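Local coordinates for McyG protein (Microcystis aeruginosa PCC 7806, PDB 4R0M) that probably selects and adenylates the starter acid for microcystin assembly and passes it to its carrier domain, here holding phenylalanyl-adenylate, at residues 235-239 and 240-244; 447-450 and 451-455. All coordinates share one frame; numbering follows the deposited sequence.

Contact 1 (235-239 and 240-244); sequences IMAVD and LACDQ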
# COMPACT_ATOMS: atom_id res chain seq x y z
N ILE A 235 3.90 -12.94 -5.02
CA ILE A 235 4.60 -14.13 -4.55
C ILE A 235 3.67 -15.21 -4.00
O ILE A 235 3.92 -16.40 -4.18
CB ILE A 235 5.70 -13.76 -3.53
CG1 ILE A 235 6.81 -12.95 -4.21
CG2 ILE A 235 6.28 -15.00 -2.86
CD1 ILE A 235 7.62 -12.08 -3.26
N MSE A 236 2.59 -14.80 -3.33
CA MSE A 236 1.57 -15.74 -2.84
C MSE A 236 1.01 -16.54 -3.98
O MSE A 236 0.89 -17.77 -3.88
CB MSE A 236 0.45 -15.05 -2.07
CG MSE A 236 -0.42 -16.11 -1.38
SE MSE A 236 -1.88 -15.33 -0.32
CE MSE A 236 -3.08 -14.90 -1.82
N ALA A 237 0.66 -15.86 -5.07
CA ALA A 237 0.08 -16.52 -6.24
C ALA A 237 1.04 -17.53 -6.85
O ALA A 237 0.62 -18.59 -7.32
CB ALA A 237 -0.35 -15.49 -7.27
N VAL A 238 2.33 -17.20 -6.85
CA VAL A 238 3.38 -18.10 -7.31
C VAL A 238 3.48 -19.31 -6.38
O VAL A 238 3.56 -20.45 -6.84
CB VAL A 238 4.74 -17.38 -7.43
CG1 VAL A 238 5.81 -18.33 -7.97
CG2 VAL A 238 4.63 -16.17 -8.34
N ASP A 239 3.46 -19.05 -5.07
CA ASP A 239 3.49 -20.09 -4.04
C ASP A 239 2.32 -21.07 -4.20
O ASP A 239 2.49 -22.28 -4.04
CB ASP A 239 3.47 -19.46 -2.65
CG ASP A 239 3.90 -20.43 -1.55
OD1 ASP A 239 4.62 -21.41 -1.85
OD2 ASP A 239 3.51 -20.21 -0.38
N LEU A 240 1.15 -20.53 -4.52
CA LEU A 240 -0.04 -21.33 -4.79
C LEU A 240 -0.03 -21.94 -6.18
O LEU A 240 -0.75 -22.90 -6.45
CB LEU A 240 -1.30 -20.47 -4.62
CG LEU A 240 -1.77 -20.10 -3.22
CD1 LEU A 240 -2.73 -18.92 -3.29
CD2 LEU A 240 -2.41 -21.28 -2.51
N ALA A 241 0.79 -21.37 -7.07
CA ALA A 241 0.80 -21.71 -8.50
C ALA A 241 -0.54 -21.40 -9.17
O ALA A 241 -0.95 -22.07 -10.12
CB ALA A 241 1.21 -23.16 -8.73
N CYS A 242 -1.22 -20.37 -8.67
CA CYS A 242 -2.52 -19.96 -9.20
C CYS A 242 -2.37 -18.83 -10.21
O CYS A 242 -1.30 -18.25 -10.34
CB CYS A 242 -3.46 -19.56 -8.06
SG CYS A 242 -3.13 -17.94 -7.32
N ASP A 243 -3.45 -18.53 -10.93
CA ASP A 243 -3.46 -17.40 -11.86
C ASP A 243 -3.41 -16.06 -11.13
O ASP A 243 -4.12 -15.87 -10.13
CB ASP A 243 -4.70 -17.46 -12.76
CG ASP A 243 -4.50 -18.37 -13.96
OD1 ASP A 243 -3.37 -18.44 -14.50
OD2 ASP A 243 -5.49 -19.00 -14.39
N GLN A 244 -2.56 -15.16 -11.61
CA GLN A 244 -2.49 -13.80 -11.08
C GLN A 244 -2.60 -12.75 -12.18
O GLN A 244 -2.03 -12.90 -13.26
CB GLN A 244 -1.24 -13.58 -10.21
CG GLN A 244 0.10 -13.67 -10.93
CD GLN A 244 1.27 -13.36 -10.01
OE1 GLN A 244 1.61 -12.20 -9.79
NE2 GLN A 244 1.89 -14.41 -9.48
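M236 gives its carbonyl oxygen to L240 N in the last regular turn of helix 227-240, which closes in a Schellman motif before the chain enters strand 243-246; strand 217-220, this helix and strand 243-246 form a beta-alpha-beta unit of the AMP-binding domain. The M236 and L240 side chains run side by side, CG of M236 4.1 Å from CD1 of L240, and both also meet F212. A237 meets the second segment with both its O and its CB. Its O accepts C242 N at 2.9 Å, in the carbonyl plane, while its methyl is covered by C242 SG at 3.7 Å and by the side chain of Q244. V238 O receives A241 N from above its carbonyl plane; A241 is the C-prime residue, its positive phi (61°) turning the chain back across the helix end. D239 OD2, last of the segment, hydrogen-bonds T203 OG1 of helix 196-210. Q244 CG sits between its own backbone N and carbonyl carbon (chi1 65°), which brings the extended chain back to the methyl of A237. Its amide is held by H246 through OE1 and Y48 through NE2, and NE2 lies 3.3 Å from A237 CB and 3.5 Å from V238 CG2.

Contact 2 (447-450 and 451-455); sequences YFAH and ELETT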
# COMPACT_ATOMS: atom_id res chain seq x y z
N TYR A 447 -11.05 12.51 18.77
CA TYR A 447 -11.68 12.52 17.46
C TYR A 447 -10.85 11.68 16.49
O TYR A 447 -9.64 11.53 16.67
CB TYR A 447 -11.86 13.95 16.94
CG TYR A 447 -12.86 14.76 17.73
CD1 TYR A 447 -14.22 14.77 17.39
CD2 TYR A 447 -12.45 15.53 18.82
CE1 TYR A 447 -15.13 15.51 18.12
CE2 TYR A 447 -13.36 16.27 19.56
CZ TYR A 447 -14.70 16.26 19.20
OH TYR A 447 -15.61 17.00 19.92
N PHE A 448 -11.50 11.15 15.46
CA PHE A 448 -10.85 10.21 14.55
C PHE A 448 -10.91 10.68 13.11
O PHE A 448 -11.99 10.92 12.56
CB PHE A 448 -11.43 8.80 14.72
CG PHE A 448 -11.43 8.32 16.15
CD1 PHE A 448 -10.29 7.77 16.71
CD2 PHE A 448 -12.57 8.45 16.94
CE1 PHE A 448 -10.28 7.34 18.03
CE2 PHE A 448 -12.57 8.02 18.26
CZ PHE A 448 -11.42 7.46 18.81
N ALA A 449 -9.73 10.82 12.51
CA ALA A 449 -9.55 11.43 11.19
C ALA A 449 -10.41 10.83 10.08
O ALA A 449 -10.98 11.56 9.27
CB ALA A 449 -8.08 11.42 10.80
N HIS A 450 -10.50 9.49 10.05
CA HIS A 450 -11.23 8.79 9.00
C HIS A 450 -12.70 9.12 8.97
O HIS A 450 -13.28 9.30 7.90
CB HIS A 450 -11.00 7.28 9.07
CG HIS A 450 -11.81 6.59 10.15
ND1 HIS A 450 -11.44 6.59 11.45
CD2 HIS A 450 -12.99 5.84 10.08
CE1 HIS A 450 -12.34 5.90 12.17
NE2 HIS A 450 -13.29 5.44 11.33
N GLU A 451 -13.32 9.22 10.16
CA GLU A 451 -14.72 9.63 10.28
C GLU A 451 -14.92 11.02 9.70
O GLU A 451 -15.82 11.23 8.88
CB GLU A 451 -15.15 9.64 11.75
CG GLU A 451 -15.48 8.29 12.35
CD GLU A 451 -15.95 8.41 13.78
OE1 GLU A 451 -16.95 9.13 14.03
OE2 GLU A 451 -15.33 7.79 14.67
N LEU A 452 -14.08 11.96 10.13
CA LEU A 452 -14.11 13.33 9.64
C LEU A 452 -13.97 13.36 8.12
O LEU A 452 -14.79 13.96 7.43
CB LEU A 452 -13.01 14.17 10.30
CG LEU A 452 -13.17 14.46 11.79
CD1 LEU A 452 -11.82 14.73 12.44
CD2 LEU A 452 -14.14 15.62 12.03
N GLU A 453 -12.94 12.67 7.62
CA GLU A 453 -12.67 12.58 6.19
C GLU A 453 -13.83 11.97 5.40
O GLU A 453 -14.20 12.48 4.35
CB GLU A 453 -11.38 11.80 5.93
CG GLU A 453 -10.11 12.60 6.20
CD GLU A 453 -8.94 11.75 6.63
OE1 GLU A 453 -8.90 10.54 6.29
OE2 GLU A 453 -8.04 12.28 7.31
N THR A 454 -14.41 10.89 5.93
CA THR A 454 -15.56 10.25 5.29
C THR A 454 -16.74 11.22 5.23
O THR A 454 -17.38 11.36 4.18
CB THR A 454 -15.99 8.95 6.02
OG1 THR A 454 -14.86 8.08 6.15
CG2 THR A 454 -17.09 8.22 5.25
N THR A 455 -16.99 11.90 6.35
CA THR A 455 -18.07 12.89 6.45
C THR A 455 -17.89 14.01 5.43
O THR A 455 -18.84 14.41 4.75
CB THR A 455 -18.17 13.46 7.87
OG1 THR A 455 -18.21 12.39 8.82
CG2 THR A 455 -19.43 14.31 8.03
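H450 lays one face of its imidazole over the side chain of E451, the next residue along: E451 CG stands 4.0 Å from the ring centroid, 24° off the normal, in a CH-pi contact displaced toward the NE2 rim. The ring gets there because chi1 of 78° tucks CG between the backbone N and the carbonyl carbon, folding the imidazole back over E451 N as well. Were the imidazole cut back to the methyl of an alanine, E451 CG would probably lose its aromatic cover and the glutamate chain would be freer to turn. Beyond CG that chain runs extended alongside F448, the N-cap residue of helix 449-457, which follows strand 445-447 in the probable C-terminal subdomain, and brings OE2 to 3.6 Å from F448 CD2 with carboxylate and ring planes only 21° apart. The backbone of this first turn tightens as it proceeds. F448 O receives only weak bonds from E451 N and L452 N, whereas A449 O takes a nearly straight bond from E453 N at 2.8 Å. H450 O is gripped twice by T454, through N at 2.8 Å and OG1 at 2.7 Å, from opposite faces of the carbonyl plane. T455 repeats the pattern on E451 O, its OG1 also at 2.7 Å, so two successive threonines fold their hydroxyls back onto the helix. E453 reaches back along the helix, OE2 3.6 Å from A449 CB, and that oxygen accepts the backbone N of A469. Around the turn, the F448 ring meets F360 edge-to-face and H450 touches Q307 and F360, while A449 and L452 rest on I440 of strand 440-442 and E451, L452 and T455 pack against F511 of helix 498-511.

Contact 1 comes first along the chain and closes well before contact 2 opens. Their centres lie 36 Å apart, on opposite sides of the chain's centre, and their nearest atoms are about 26 Å from each other, so neither touches the other. One finishes helix 227-240 and leads into strand 243-246, within the mixed nine-stranded sheet of the AMP-binding region; the other starts helix 449-457 directly after strand 445-447, in what is, by the family fold, probably the smaller C-terminal subdomain that moves against the large core. Bound phenylalanyl-adenylate lies about 10 Å from the M236 side chain and about 8 Å from that of H450, touching neither; both contacts are local features of the scaffold.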